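Local coordinates for protein putative modulator of DNA gyrase (Bacteroides thetaiotaomicron, PDB 1VPB) that is a putative modulator of DNA gyrase of the peptidase U62 (PmbA/TldD) family and probably acts as a metallopeptidase, at residues E17-A22 / F172-I177; A22-D27 / L85-L90; A208-S213 / D252-S257; L237-V242 / G392-L397; D310-A315 / F331-N336. One frame throughout, in Å; residues are numbered along the deposited sequence. Where two conformers were deposited one is given.

Contact 1: E17-A22 / F172-I177; sequences ENKKLA and FAYRLI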
# COMPACT_ATOMS: atom_id res chain seq x y z
N GLU A 17 -1.03 18.21 29.30
CA GLU A 17 -2.00 18.90 28.46
C GLU A 17 -2.59 17.93 27.41
O GLU A 17 -3.80 17.92 27.21
CB GLU A 17 -1.39 20.12 27.76
CG GLU A 17 -2.39 21.15 27.26
N ASN A 18 -1.73 17.16 26.74
CA ASN A 18 -2.18 16.11 25.79
C ASN A 18 -3.17 15.17 26.48
O ASN A 18 -4.24 14.81 25.93
CB ASN A 18 -1.00 15.24 25.34
CG ASN A 18 0.02 15.97 24.46
OD1 ASN A 18 1.19 15.55 24.42
ND2 ASN A 18 -0.41 17.02 23.75
N LYS A 19 -2.82 14.69 27.68
CA LYS A 19 -3.69 13.76 28.38
C LYS A 19 -5.04 14.42 28.71
O LYS A 19 -6.07 13.80 28.60
CB LYS A 19 -3.04 13.18 29.63
CG LYS A 19 -1.84 12.31 29.29
CD LYS A 19 -1.15 11.79 30.55
CE LYS A 19 0.06 10.98 30.19
NZ LYS A 19 0.71 10.39 31.41
N LYS A 20 -5.00 15.67 29.14
CA LYS A 20 -6.24 16.38 29.43
C LYS A 20 -7.10 16.49 28.17
O LYS A 20 -8.32 16.40 28.27
CB LYS A 20 -5.94 17.76 30.00
CG LYS A 20 -5.62 17.67 31.47
N LEU A 21 -6.46 16.62 27.01
CA LEU A 21 -7.24 16.74 25.76
C LEU A 21 -7.93 15.41 25.46
O LEU A 21 -9.13 15.36 25.13
CB LEU A 21 -6.36 17.15 24.60
CG LEU A 21 -7.02 17.06 23.20
CD1 LEU A 21 -8.12 18.07 23.15
CD2 LEU A 21 -6.00 17.28 22.12
N ALA A 22 -7.20 14.31 25.67
CA ALA A 22 -7.82 12.98 25.47
C ALA A 22 -8.94 12.72 26.45
O ALA A 22 -9.99 12.17 26.08
CB ALA A 22 -6.80 11.90 25.57
N PHE A 172 4.49 7.40 20.40
CA PHE A 172 3.83 7.55 21.69
C PHE A 172 2.35 7.29 21.54
O PHE A 172 1.74 7.66 20.53
CB PHE A 172 3.95 8.96 22.22
CG PHE A 172 5.40 9.44 22.38
CD1 PHE A 172 6.08 10.00 21.32
CD2 PHE A 172 6.07 9.31 23.60
CE1 PHE A 172 7.40 10.43 21.46
CE2 PHE A 172 7.41 9.72 23.72
CZ PHE A 172 8.04 10.26 22.65
N ALA A 173 1.77 6.68 22.55
CA ALA A 173 0.31 6.41 22.56
C ALA A 173 -0.21 6.53 23.94
O ALA A 173 0.41 6.01 24.87
CB ALA A 173 0.02 5.05 22.04
N TYR A 174 -1.36 7.20 24.08
CA TYR A 174 -2.10 7.29 25.32
C TYR A 174 -3.50 6.80 25.05
O TYR A 174 -4.14 7.37 24.15
CB TYR A 174 -2.12 8.72 25.80
CG TYR A 174 -2.86 8.98 27.06
CD1 TYR A 174 -2.41 8.50 28.29
CD2 TYR A 174 -3.99 9.78 27.08
CE1 TYR A 174 -3.10 8.76 29.49
CE2 TYR A 174 -4.67 10.08 28.26
CZ TYR A 174 -4.21 9.59 29.49
OH TYR A 174 -4.89 9.88 30.68
N ARG A 175 -3.96 5.87 25.87
CA ARG A 175 -5.20 5.14 25.60
C ARG A 175 -6.11 5.33 26.79
O ARG A 175 -5.66 5.30 27.95
CB ARG A 175 -4.84 3.68 25.35
CG ARG A 175 -5.99 2.73 25.31
CD ARG A 175 -5.95 1.66 24.19
NE ARG A 175 -6.53 2.18 22.98
CZ ARG A 175 -7.76 2.66 22.88
NH1 ARG A 175 -8.57 2.62 23.92
NH2 ARG A 175 -8.20 3.16 21.74
N LEU A 176 -7.42 5.53 26.52
CA LEU A 176 -8.44 5.59 27.52
C LEU A 176 -9.63 4.75 27.06
O LEU A 176 -9.96 4.78 25.86
CB LEU A 176 -8.94 7.03 27.67
CG LEU A 176 -7.98 8.08 28.20
CD1 LEU A 176 -8.63 9.50 28.13
CD2 LEU A 176 -7.54 7.74 29.59
N ILE A 177 -10.22 4.01 27.97
CA ILE A 177 -11.44 3.24 27.70
C ILE A 177 -12.41 3.56 28.79
O ILE A 177 -12.04 3.59 29.96
CB ILE A 177 -11.18 1.75 27.55
CG1 ILE A 177 -10.06 1.49 26.53
CG2 ILE A 177 -12.44 1.00 27.19
CD1 ILE A 177 -9.72 -0.00 26.43
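The Tyr174 ring carries the extended aliphatic chain of Lys19 on one face and meets Ala22 at its edge. Lys19 CG sits over the ring centre, 3.6 Å from the centroid and only 11° off the ring normal, a textbook CH-pi position. CB, CD and CE also lie close to ring carbons, so the whole aliphatic part of the lysine crosses the face at about a right angle to the tyrosine. Lys19 is fully extended beyond CG, which lays its methylenes across the ring and carries NZ past it to a salt bridge with Glu184. At the rim, Ala22 CB lies in the ring plane, 3.8 Å from Tyr174 CD2. With CG anti to the backbone N (chi1 179°), Tyr174 sends its ring out from the strand under helix 16-31. Two residues along the strand, Leu176 CD1 packs against Ala22, 4.0 Å from CB and 3.6 Å from the carbonyl O.

The contact is helix-on-sheet packing: helix 16-31 lies against strand 159-177 of the six-stranded antiparallel sheet, the local axes 9.5 Å apart and crossing at -34°. Tyr174 OH is hydrogen-bonded to Glu182 and to Gln23. Apolar contact covers one face and one edge of the ring while polar bonds hold the two protruding ends, the lysine ammonium and the phenol hydroxyl, which should limit how far the ring and the lysine chain can shift.

Contact 2: A22-D27 / L85-L90; sequences AQWAMD and LNRKEL
Arg87 runs along Trp24 from the first turn of helix 87-101, its chain extended from CG to NE and lying over one face of the indole. Its CB starts at the six-membered ring, 4.1 Å from Trp24 CZ2, and CG follows above CE2. CD reaches the five-membered ring, 3.9 Å from that centroid and 8° off the normal, a CH-pi contact almost straight above the face. NE passes over Trp24 CG, and the guanidinium then lies on the pyrrole end of the indole with the two planes 27° apart. CZ is 4.3 Å from the centroid of the five-membered ring, an off-centre cation-pi contact, while NH1 comes to 3.4 Å from Trp24 CD1. A chi1 of 169°, with CG opposite the backbone N, turns the indole toward residues 87-90. There Leu90 CD1 meets Trp24 CZ3 obliquely at 3.7 Å.

Helix 16-31 and the start of helix 87-101 thus meet through these side chains, and both touch Leu67 of strand 58-73, through Ala25 and Leu90. Replacing the tryptophan by an alanine would probably strip Arg87 of the surface it lies on, freeing its chain to swing, and cost Leu90 its aromatic neighbour. No hydrogen bond joins the two segments: the exposed arginine is probably held by dispersion and by the attraction of its positive charge to the indole face.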
# COMPACT_ATOMS: atom_id res chain seq x y z
N ALA A 22 -7.20 14.31 25.67
CA ALA A 22 -7.82 12.98 25.47
C ALA A 22 -8.94 12.72 26.45
O ALA A 22 -9.99 12.17 26.08
CB ALA A 22 -6.80 11.90 25.57
N GLN A 23 -8.77 13.17 27.70
CA GLN A 23 -9.75 12.96 28.73
C GLN A 23 -10.99 13.81 28.42
O GLN A 23 -12.12 13.36 28.64
CB GLN A 23 -9.15 13.32 30.11
CG GLN A 23 -8.15 12.28 30.64
CD GLN A 23 -7.19 12.89 31.70
OE1 GLN A 23 -7.49 13.96 32.29
NE2 GLN A 23 -6.04 12.24 31.89
N TRP A 24 -10.77 15.01 27.90
CA TRP A 24 -11.87 15.91 27.51
C TRP A 24 -12.68 15.26 26.38
O TRP A 24 -13.91 15.20 26.45
CB TRP A 24 -11.32 17.25 27.07
CG TRP A 24 -12.39 18.08 26.42
CD1 TRP A 24 -13.25 18.93 27.04
CD2 TRP A 24 -12.77 18.06 25.04
NE1 TRP A 24 -14.13 19.46 26.13
CE2 TRP A 24 -13.84 18.96 24.88
CE3 TRP A 24 -12.26 17.42 23.90
CZ2 TRP A 24 -14.45 19.19 23.65
CZ3 TRP A 24 -12.85 17.66 22.68
CH2 TRP A 24 -13.95 18.53 22.56
N ALA A 25 -11.99 14.66 25.41
CA ALA A 25 -12.65 14.02 24.27
C ALA A 25 -13.48 12.83 24.72
O ALA A 25 -14.60 12.66 24.23
CB ALA A 25 -11.66 13.62 23.18
N MET A 26 -12.94 12.02 25.65
CA MET A 26 -13.69 10.90 26.21
C MET A 26 -14.99 11.41 26.85
O MET A 26 -16.10 10.90 26.62
CB MET A 26 -12.82 10.17 27.24
CG MET A 26 -13.56 9.14 28.00
SD MET A 26 -14.07 7.76 26.99
CE MET A 26 -12.53 6.90 27.04
N ASP A 27 -14.83 12.40 27.73
CA ASP A 27 -15.96 12.95 28.47
C ASP A 27 -17.00 13.52 27.50
O ASP A 27 -18.20 13.29 27.70
CB ASP A 27 -15.45 14.00 29.47
CG ASP A 27 -16.56 14.71 30.17
OD1 ASP A 27 -17.15 14.09 31.09
OD2 ASP A 27 -16.90 15.88 29.86
N LEU A 85 -7.24 19.43 16.17
CA LEU A 85 -7.50 19.27 17.61
C LEU A 85 -7.96 20.48 18.41
O LEU A 85 -7.95 20.40 19.63
CB LEU A 85 -6.26 18.69 18.27
CG LEU A 85 -5.76 17.38 17.65
CD1 LEU A 85 -4.63 16.75 18.44
CD2 LEU A 85 -6.90 16.37 17.46
N ASN A 86 -8.41 21.55 17.76
CA ASN A 86 -9.04 22.64 18.48
C ASN A 86 -10.35 22.09 19.01
O ASN A 86 -11.04 21.33 18.32
CB ASN A 86 -9.28 23.88 17.61
N ARG A 87 -10.69 22.44 20.25
CA ARG A 87 -11.84 21.82 20.89
C ARG A 87 -13.15 22.17 20.11
O ARG A 87 -14.00 21.30 19.92
CB ARG A 87 -11.88 22.12 22.40
CG ARG A 87 -10.81 21.31 23.20
CD ARG A 87 -10.83 21.49 24.74
NE ARG A 87 -9.62 20.92 25.38
CZ ARG A 87 -9.47 20.63 26.69
NH1 ARG A 87 -10.44 20.84 27.57
NH2 ARG A 87 -8.31 20.12 27.12
N LYS A 88 -13.25 23.37 19.55
CA LYS A 88 -14.47 23.74 18.80
C LYS A 88 -14.71 22.83 17.58
O LYS A 88 -15.86 22.37 17.33
CB LYS A 88 -14.43 25.20 18.34
N GLU A 89 -13.66 22.57 16.81
CA GLU A 89 -13.79 21.67 15.69
C GLU A 89 -13.91 20.22 16.18
O GLU A 89 -14.62 19.44 15.53
CB GLU A 89 -12.68 21.82 14.65
CG GLU A 89 -11.28 21.56 15.14
CD GLU A 89 -10.22 22.12 14.20
OE1 GLU A 89 -10.58 22.51 13.05
OE2 GLU A 89 -9.02 22.15 14.62
N LEU A 90 -13.24 19.85 17.27
CA LEU A 90 -13.39 18.48 17.80
C LEU A 90 -14.80 18.23 18.25
O LEU A 90 -15.33 17.12 18.07
CB LEU A 90 -12.44 18.16 18.99
CG LEU A 90 -11.03 17.72 18.69
CD1 LEU A 90 -10.28 17.60 20.01
CD2 LEU A 90 -11.01 16.42 17.95

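Contact 3: A208-S213 / D252-S257; sequences AYWYES and DPMNSS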
# COMPACT_ATOMS: atom_id res chain seq x y z
N ALA A 208 19.66 -7.62 -4.38
CA ALA A 208 19.53 -8.16 -3.04
C ALA A 208 19.70 -7.03 -2.04
O ALA A 208 20.15 -5.96 -2.40
CB ALA A 208 20.55 -9.23 -2.76
N TYR A 209 19.38 -7.34 -0.80
CA TYR A 209 19.37 -6.36 0.27
C TYR A 209 19.84 -6.95 1.58
O TYR A 209 19.89 -8.18 1.75
CB TYR A 209 17.96 -5.84 0.46
CG TYR A 209 16.93 -6.90 0.80
N TRP A 210 20.16 -6.06 2.51
CA TRP A 210 20.33 -6.43 3.89
C TRP A 210 19.92 -5.25 4.72
O TRP A 210 19.95 -4.13 4.25
CB TRP A 210 21.78 -6.80 4.17
CG TRP A 210 21.94 -7.40 5.51
CD1 TRP A 210 22.47 -6.82 6.63
CD2 TRP A 210 21.52 -8.71 5.90
NE1 TRP A 210 22.43 -7.70 7.69
CE2 TRP A 210 21.86 -8.88 7.26
CE3 TRP A 210 20.93 -9.78 5.22
CZ2 TRP A 210 21.60 -10.05 7.96
CZ3 TRP A 210 20.69 -10.96 5.91
CH2 TRP A 210 21.00 -11.08 7.27
N TYR A 211 19.51 -5.50 5.97
CA TYR A 211 19.18 -4.43 6.88
C TYR A 211 19.35 -4.89 8.29
O TYR A 211 19.39 -6.08 8.60
CB TYR A 211 17.77 -3.91 6.66
CG TYR A 211 16.77 -4.82 7.25
CD1 TYR A 211 16.38 -5.96 6.57
CD2 TYR A 211 16.29 -4.61 8.54
CE1 TYR A 211 15.47 -6.84 7.12
CE2 TYR A 211 15.39 -5.47 9.10
CZ TYR A 211 14.99 -6.59 8.39
OH TYR A 211 14.08 -7.48 8.94
N GLU A 212 19.52 -3.90 9.16
CA GLU A 212 19.70 -4.09 10.57
C GLU A 212 18.76 -3.08 11.22
O GLU A 212 18.50 -2.01 10.64
CB GLU A 212 21.11 -3.73 10.99
CG GLU A 212 22.22 -4.63 10.45
CD GLU A 212 22.25 -6.03 10.99
OE1 GLU A 212 21.47 -6.38 11.89
OE2 GLU A 212 23.11 -6.81 10.48
N SER A 213 18.22 -3.46 12.39
CA SER A 213 17.41 -2.53 13.19
C SER A 213 17.59 -2.74 14.68
O SER A 213 18.12 -3.76 15.14
CB SER A 213 15.93 -2.60 12.76
OG SER A 213 15.36 -3.84 13.06
N ASP A 252 16.60 -20.01 5.91
CA ASP A 252 17.41 -19.12 6.75
C ASP A 252 16.55 -18.24 7.63
O ASP A 252 15.34 -18.23 7.48
CB ASP A 252 18.41 -18.33 5.90
CG ASP A 252 17.77 -17.41 4.88
OD1 ASP A 252 16.61 -16.99 5.06
OD2 ASP A 252 18.44 -17.05 3.86
N PRO A 253 17.16 -17.58 8.61
CA PRO A 253 16.44 -16.76 9.54
C PRO A 253 15.87 -15.52 8.86
O PRO A 253 14.88 -14.96 9.30
CB PRO A 253 17.51 -16.36 10.55
CG PRO A 253 18.55 -17.33 10.42
CD PRO A 253 18.59 -17.63 8.94
N MET A 254 16.52 -15.07 7.79
CA MET A 254 15.95 -13.95 7.04
C MET A 254 14.53 -14.34 6.53
O MET A 254 13.68 -13.44 6.43
CB MET A 254 16.91 -13.51 5.92
CG MET A 254 16.56 -12.22 5.24
SD MET A 254 16.19 -10.79 6.34
CE MET A 254 17.77 -10.30 6.99
N ASN A 255 14.25 -15.67 6.31
CA ASN A 255 13.01 -16.21 5.67
C ASN A 255 12.12 -17.24 6.39
O ASN A 255 11.03 -17.54 5.93
CB ASN A 255 13.39 -16.86 4.33
CG ASN A 255 13.80 -15.84 3.31
OD1 ASN A 255 12.94 -15.23 2.67
ND2 ASN A 255 15.10 -15.61 3.18
N SER A 256 12.59 -17.72 7.54
CA SER A 256 11.91 -18.76 8.30
C SER A 256 10.54 -18.29 8.81
O SER A 256 9.60 -19.06 8.96
CB SER A 256 12.78 -19.13 9.51
OG SER A 256 13.23 -18.01 10.27
N SER A 257 10.45 -17.01 9.10
CA SER A 257 9.19 -16.43 9.59
C SER A 257 8.09 -16.49 8.53
O SER A 257 6.89 -16.60 8.89
CB SER A 257 9.39 -14.99 10.05
OG SER A 257 10.35 -14.98 11.11
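Met254 reaches two aromatic residues of strand 207-214 in a Met-aromatic cluster, where the edge strand of the six-stranded antiparallel sheet faces the turn after strand 245-251. The methyl CE lies over the face of the six-membered ring of Trp210, displaced toward the rim. Its exact height above the ring is doubtful, because the closest carbons are modelled nearer than carbons can sit. SD is farther from that ring, and it approaches Tyr211 obliquely, 4.1 Å from CE1. The methionine chain is bent at chi2 and chi3, a fold that carries the sulfur toward the tyrosine and turns the methyl onto the tryptophan.

In the next shell, the indole N-H of Trp210 is engaged: NE1 donates to Glu212 OE2 at 3.0 Å and 168°, with the acceptor in the ring plane, though the carboxylate is met from above its own plane. This bond probably restrains the tilt of the indole. Arg431 also borders the cluster, making a cation-pi contact with Tyr211 and touching Met254. Trp210 packs on Lys228 and Arg232 of helix 225-234 as well. Behind Met254, Ser256 OG is bonded to the carbonyl of Ile438. Asn255 ND2 donates to the syn lone pair of Asp252 OD1, 2.8 Å away, with that oxygen 6° out of the amide plane.

Contact 4: L237-V242 / G392-L397; sequences LGQKKV and GIEGFL
Gln239 and Glu394 make the direct polar contact: Gln239 NE2 donates to Glu394 OE1 at 2.7 Å in a nearly straight bond of 169°. The acceptor lies in the glutamine's amide plane, whereas NE2 stands 43° out of the carboxylate plane, the two flat groups being turned 73° apart. Gln239 extends beyond CG, which brings its amide across to the strand. Glu394 OE2 has a long, weak ion pair with Lys236.

A water adds a bridge, accepting from Gln239 NE2 at 2.9 Å and donating to Gly395 O at 2.8 Å. The amide nitrogen thus bonds Glu394 directly and reaches the strand backbone through the water. These bonds join the connection between helix 225-234 and strand 245-251 to strand 388-399 of the mixed sheet. A leucine in place of Gln239 would probably leave Glu394 OE1 without this donor and the bridging water without its bond to the amide.

Apolar packing is looser: Val242 CG1 stands 4.3 Å from Leu397 CD2, and both side chains also touch Tyr247.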
# COMPACT_ATOMS: atom_id res chain seq x y z
N LEU A 237 23.88 -15.23 -8.94
CA LEU A 237 24.38 -15.43 -10.29
C LEU A 237 24.38 -16.93 -10.60
O LEU A 237 24.79 -17.74 -9.77
CB LEU A 237 25.80 -14.86 -10.42
CG LEU A 237 25.96 -13.33 -10.41
CD1 LEU A 237 27.44 -12.98 -10.43
CD2 LEU A 237 25.22 -12.68 -11.59
N GLY A 238 23.92 -17.28 -11.79
CA GLY A 238 23.92 -18.65 -12.26
C GLY A 238 22.71 -19.44 -11.79
O GLY A 238 22.66 -20.65 -11.98
N GLN A 239 21.72 -18.78 -11.20
CA GLN A 239 20.55 -19.52 -10.71
C GLN A 239 19.84 -20.28 -11.83
O GLN A 239 19.71 -19.77 -12.94
CB GLN A 239 19.58 -18.60 -10.00
CG GLN A 239 19.96 -18.25 -8.57
CD GLN A 239 19.06 -17.17 -7.98
OE1 GLN A 239 18.37 -16.47 -8.72
NE2 GLN A 239 19.06 -17.03 -6.64
N LYS A 240 19.45 -21.51 -11.54
CA LYS A 240 18.85 -22.44 -12.52
C LYS A 240 17.84 -23.34 -11.79
O LYS A 240 17.96 -23.54 -10.60
CB LYS A 240 19.90 -23.38 -13.13
CG LYS A 240 20.75 -22.83 -14.25
CD LYS A 240 21.41 -23.95 -15.06
CE LYS A 240 22.39 -24.77 -14.23
NZ LYS A 240 23.21 -25.69 -15.09
N LYS A 241 16.90 -23.92 -12.53
CA LYS A 241 16.03 -24.96 -11.99
C LYS A 241 16.82 -26.21 -11.66
O LYS A 241 17.92 -26.40 -12.19
CB LYS A 241 14.95 -25.32 -13.01
CG LYS A 241 13.94 -24.21 -13.30
CD LYS A 241 12.93 -24.61 -14.41
CE LYS A 241 11.60 -23.84 -14.29
NZ LYS A 241 10.50 -24.48 -15.10
N VAL A 242 16.27 -27.06 -10.80
CA VAL A 242 16.83 -28.39 -10.50
C VAL A 242 15.71 -29.41 -10.71
O VAL A 242 14.56 -29.02 -10.91
CB VAL A 242 17.39 -28.48 -9.07
CG1 VAL A 242 18.53 -27.49 -8.88
CG2 VAL A 242 16.28 -28.23 -8.02
N GLY A 392 7.10 -19.45 -4.68
CA GLY A 392 8.31 -19.44 -5.48
C GLY A 392 9.51 -19.34 -4.56
O GLY A 392 9.48 -18.58 -3.59
N ILE A 393 10.56 -20.07 -4.89
CA ILE A 393 11.78 -20.05 -4.12
C ILE A 393 13.04 -19.83 -4.98
O ILE A 393 13.09 -20.11 -6.17
CB ILE A 393 11.93 -21.35 -3.27
CG1 ILE A 393 12.13 -22.58 -4.16
CG2 ILE A 393 10.72 -21.50 -2.33
CD1 ILE A 393 13.62 -23.02 -4.31
N GLU A 394 14.05 -19.31 -4.31
CA GLU A 394 15.39 -19.31 -4.78
C GLU A 394 16.35 -19.67 -3.64
O GLU A 394 16.00 -19.57 -2.45
CB GLU A 394 15.71 -17.93 -5.36
CG GLU A 394 15.80 -16.80 -4.36
CD GLU A 394 16.28 -15.51 -5.02
OE1 GLU A 394 17.51 -15.34 -5.23
OE2 GLU A 394 15.42 -14.68 -5.33
N GLY A 395 17.57 -20.04 -4.00
CA GLY A 395 18.56 -20.45 -3.02
C GLY A 395 19.67 -21.29 -3.61
O GLY A 395 20.28 -20.94 -4.63
N PHE A 396 19.96 -22.41 -2.95
CA PHE A 396 21.00 -23.30 -3.36
C PHE A 396 20.62 -24.75 -3.18
O PHE A 396 19.96 -25.11 -2.19
CB PHE A 396 22.26 -23.04 -2.55
CG PHE A 396 22.97 -21.81 -2.96
CD1 PHE A 396 22.64 -20.60 -2.40
CD2 PHE A 396 23.95 -21.87 -3.96
CE1 PHE A 396 23.27 -19.44 -2.79
CE2 PHE A 396 24.59 -20.71 -4.36
CZ PHE A 396 24.24 -19.49 -3.76
N LEU A 397 21.08 -25.57 -4.11
CA LEU A 397 21.07 -27.00 -3.91
C LEU A 397 22.07 -27.34 -2.79
O LEU A 397 23.12 -26.69 -2.67
CB LEU A 397 21.42 -27.69 -5.22
CG LEU A 397 21.30 -29.19 -5.38
CD1 LEU A 397 19.88 -29.63 -5.03
CD2 LEU A 397 21.68 -29.59 -6.82
O HOH W 1 21.11 -18.29 -4.94

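Contact 5: D310-A315 / F331-N336; sequences DNEGIA and FIDTYN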
# COMPACT_ATOMS: atom_id res chain seq x y z
N ASP A 310 -2.95 -4.94 24.75
CA ASP A 310 -3.28 -4.71 23.35
C ASP A 310 -4.13 -3.48 23.20
O ASP A 310 -4.38 -2.73 24.16
CB ASP A 310 -3.91 -5.95 22.74
CG ASP A 310 -5.35 -6.21 23.19
OD1 ASP A 310 -5.96 -5.45 24.01
OD2 ASP A 310 -5.96 -7.20 22.67
N ASN A 311 -4.64 -3.25 21.98
CA ASN A 311 -5.45 -2.02 21.80
C ASN A 311 -6.83 -1.96 22.45
O ASN A 311 -7.47 -0.89 22.45
CB ASN A 311 -5.50 -1.74 20.28
CG ASN A 311 -4.13 -1.34 19.71
OD1 ASN A 311 -3.11 -1.22 20.45
ND2 ASN A 311 -4.09 -1.09 18.38
N GLU A 312 -7.31 -3.07 23.02
CA GLU A 312 -8.52 -3.15 23.75
C GLU A 312 -8.25 -3.03 25.27
O GLU A 312 -9.17 -3.28 26.04
CB GLU A 312 -9.20 -4.55 23.59
CG GLU A 312 -9.62 -5.05 22.25
CD GLU A 312 -10.78 -6.01 22.43
OE1 GLU A 312 -10.60 -7.21 22.76
OE2 GLU A 312 -11.89 -5.53 22.30
N GLY A 313 -6.99 -2.79 25.65
CA GLY A 313 -6.56 -2.69 27.06
C GLY A 313 -6.29 -4.03 27.77
O GLY A 313 -5.94 -4.01 28.97
N ILE A 314 -6.45 -5.13 27.08
CA ILE A 314 -6.39 -6.45 27.66
C ILE A 314 -4.93 -6.67 28.07
O ILE A 314 -4.05 -6.45 27.28
CB ILE A 314 -6.82 -7.55 26.70
CG1 ILE A 314 -8.28 -7.36 26.26
CG2 ILE A 314 -6.69 -8.91 27.33
CD1 ILE A 314 -9.14 -7.04 27.33
N ALA A 315 -4.72 -7.14 29.28
CA ALA A 315 -3.35 -7.47 29.72
C ALA A 315 -2.77 -8.62 28.87
O ALA A 315 -3.38 -9.71 28.76
CB ALA A 315 -3.38 -7.88 31.17
N PHE A 331 -5.93 -16.53 19.00
CA PHE A 331 -5.82 -15.12 19.31
C PHE A 331 -7.19 -14.49 19.05
O PHE A 331 -7.45 -14.10 17.94
CB PHE A 331 -4.71 -14.46 18.52
CG PHE A 331 -3.35 -14.89 18.95
CD1 PHE A 331 -2.83 -14.40 20.14
CD2 PHE A 331 -2.60 -15.78 18.21
CE1 PHE A 331 -1.60 -14.83 20.59
CE2 PHE A 331 -1.36 -16.21 18.69
CZ PHE A 331 -0.89 -15.73 19.87
N ILE A 332 -8.00 -14.46 20.10
CA ILE A 332 -9.43 -14.09 19.99
C ILE A 332 -9.71 -12.82 20.77
O ILE A 332 -9.55 -12.81 21.98
CB ILE A 332 -10.27 -15.20 20.47
CG1 ILE A 332 -9.93 -16.49 19.72
CG2 ILE A 332 -11.74 -14.90 20.14
CD1 ILE A 332 -10.70 -17.65 20.18
N ASP A 333 -10.10 -11.76 20.08
CA ASP A 333 -10.46 -10.54 20.78
C ASP A 333 -11.89 -10.61 21.33
O ASP A 333 -12.63 -11.60 21.17
CB ASP A 333 -10.24 -9.31 19.91
CG ASP A 333 -11.29 -9.15 18.84
OD1 ASP A 333 -12.07 -10.11 18.56
OD2 ASP A 333 -11.30 -8.11 18.18
N THR A 334 -12.30 -9.53 21.99
CA THR A 334 -13.55 -9.52 22.73
C THR A 334 -14.72 -9.75 21.76
O THR A 334 -15.61 -10.56 22.02
CB THR A 334 -13.69 -8.21 23.49
OG1 THR A 334 -12.67 -8.13 24.52
CG2 THR A 334 -14.99 -8.14 24.29
N TYR A 335 -14.70 -9.02 20.67
CA TYR A 335 -15.77 -9.11 19.66
C TYR A 335 -15.94 -10.51 19.09
O TYR A 335 -17.03 -11.08 19.13
CB TYR A 335 -15.48 -8.14 18.57
CG TYR A 335 -16.46 -8.11 17.47
CD1 TYR A 335 -17.76 -7.65 17.70
CD2 TYR A 335 -16.11 -8.48 16.21
CE1 TYR A 335 -18.68 -7.60 16.69
CE2 TYR A 335 -17.02 -8.42 15.17
CZ TYR A 335 -18.30 -7.99 15.42
OH TYR A 335 -19.16 -7.93 14.34
N ASN A 336 -14.86 -11.11 18.56
CA ASN A 336 -14.95 -12.44 18.03
C ASN A 336 -15.24 -13.50 19.08
O ASN A 336 -15.93 -14.51 18.79
CB ASN A 336 -13.71 -12.75 17.19
CG ASN A 336 -13.68 -11.99 15.91
OD1 ASN A 336 -14.54 -12.18 15.04
ND2 ASN A 336 -12.72 -11.11 15.78
O HOH W 2 -12.87 -6.74 20.15
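Glu312 OE1 takes two hydrogen bonds from Thr334, one from the backbone N at 3.0 Å and one from OG1 at 2.9 Å. Both donors meet the carboxylate on its syn side, from opposite faces of its plane and about 30° out of it, so a single oxygen is gripped from above and below. The glutamate chain, extended beyond CG, reaches across from its turn to the start of helix 334-340 and satisfies an N-H of its first turn. Its negative charge at the helix N-terminus is probably stabilised by the helix dipole.

The helix has its own N-cap, Asp333, whose OD1 accepts from Asn336 N at 3.0 Å and also from Asn336 ND2, again from opposite faces. A water takes the N-H of Tyr335 at 3.0 Å and gives weak bonds to Glu312 OE2 and Asp333 OD2. The carboxylate oxygens of the two acids come no nearer than 4.7 Å, between Glu312 OE1 and Asp333 OD2.

Residues 310-313 form a type I beta turn, in which Asp310 OD1 accepts from Glu312 N at 2.9 Å, an Asx turn, and from Ile314 N. Asp310 OD2 is bonded to Ser347. Gly313 bonds by its backbone with Tyr119, and Ala315, just after the turn, with Arg117. In sequence the turn falls between strands 294-296 and 319-323; Glu312 links it to the N-terminal end of helix 334-340, whose Asn336 packs on helix 269-273.

Contacts 1 and 2 share Ala22 and helix 16-31, their centres 11 Å apart; the two are joined where Tyr174 OH meets Gln23 NE2 at 2.9 Å, a probable hydrogen bond. Contact 5 lies about 20 Å from contact 1, centre to centre, yet touches it, Ile177 CD1 packing on Glu312 O at 3.3 Å. Contacts 3 and 4 lie across the chain's centre from these three, about 18 Å apart centre to centre, and cross along the chain. Contact 3 uses the same six-stranded sheet as contact 1, though their nearest atoms are about 17 Å apart. No metal or ligand lies among the atoms of the five contacts, and none of them is assigned to an active site here.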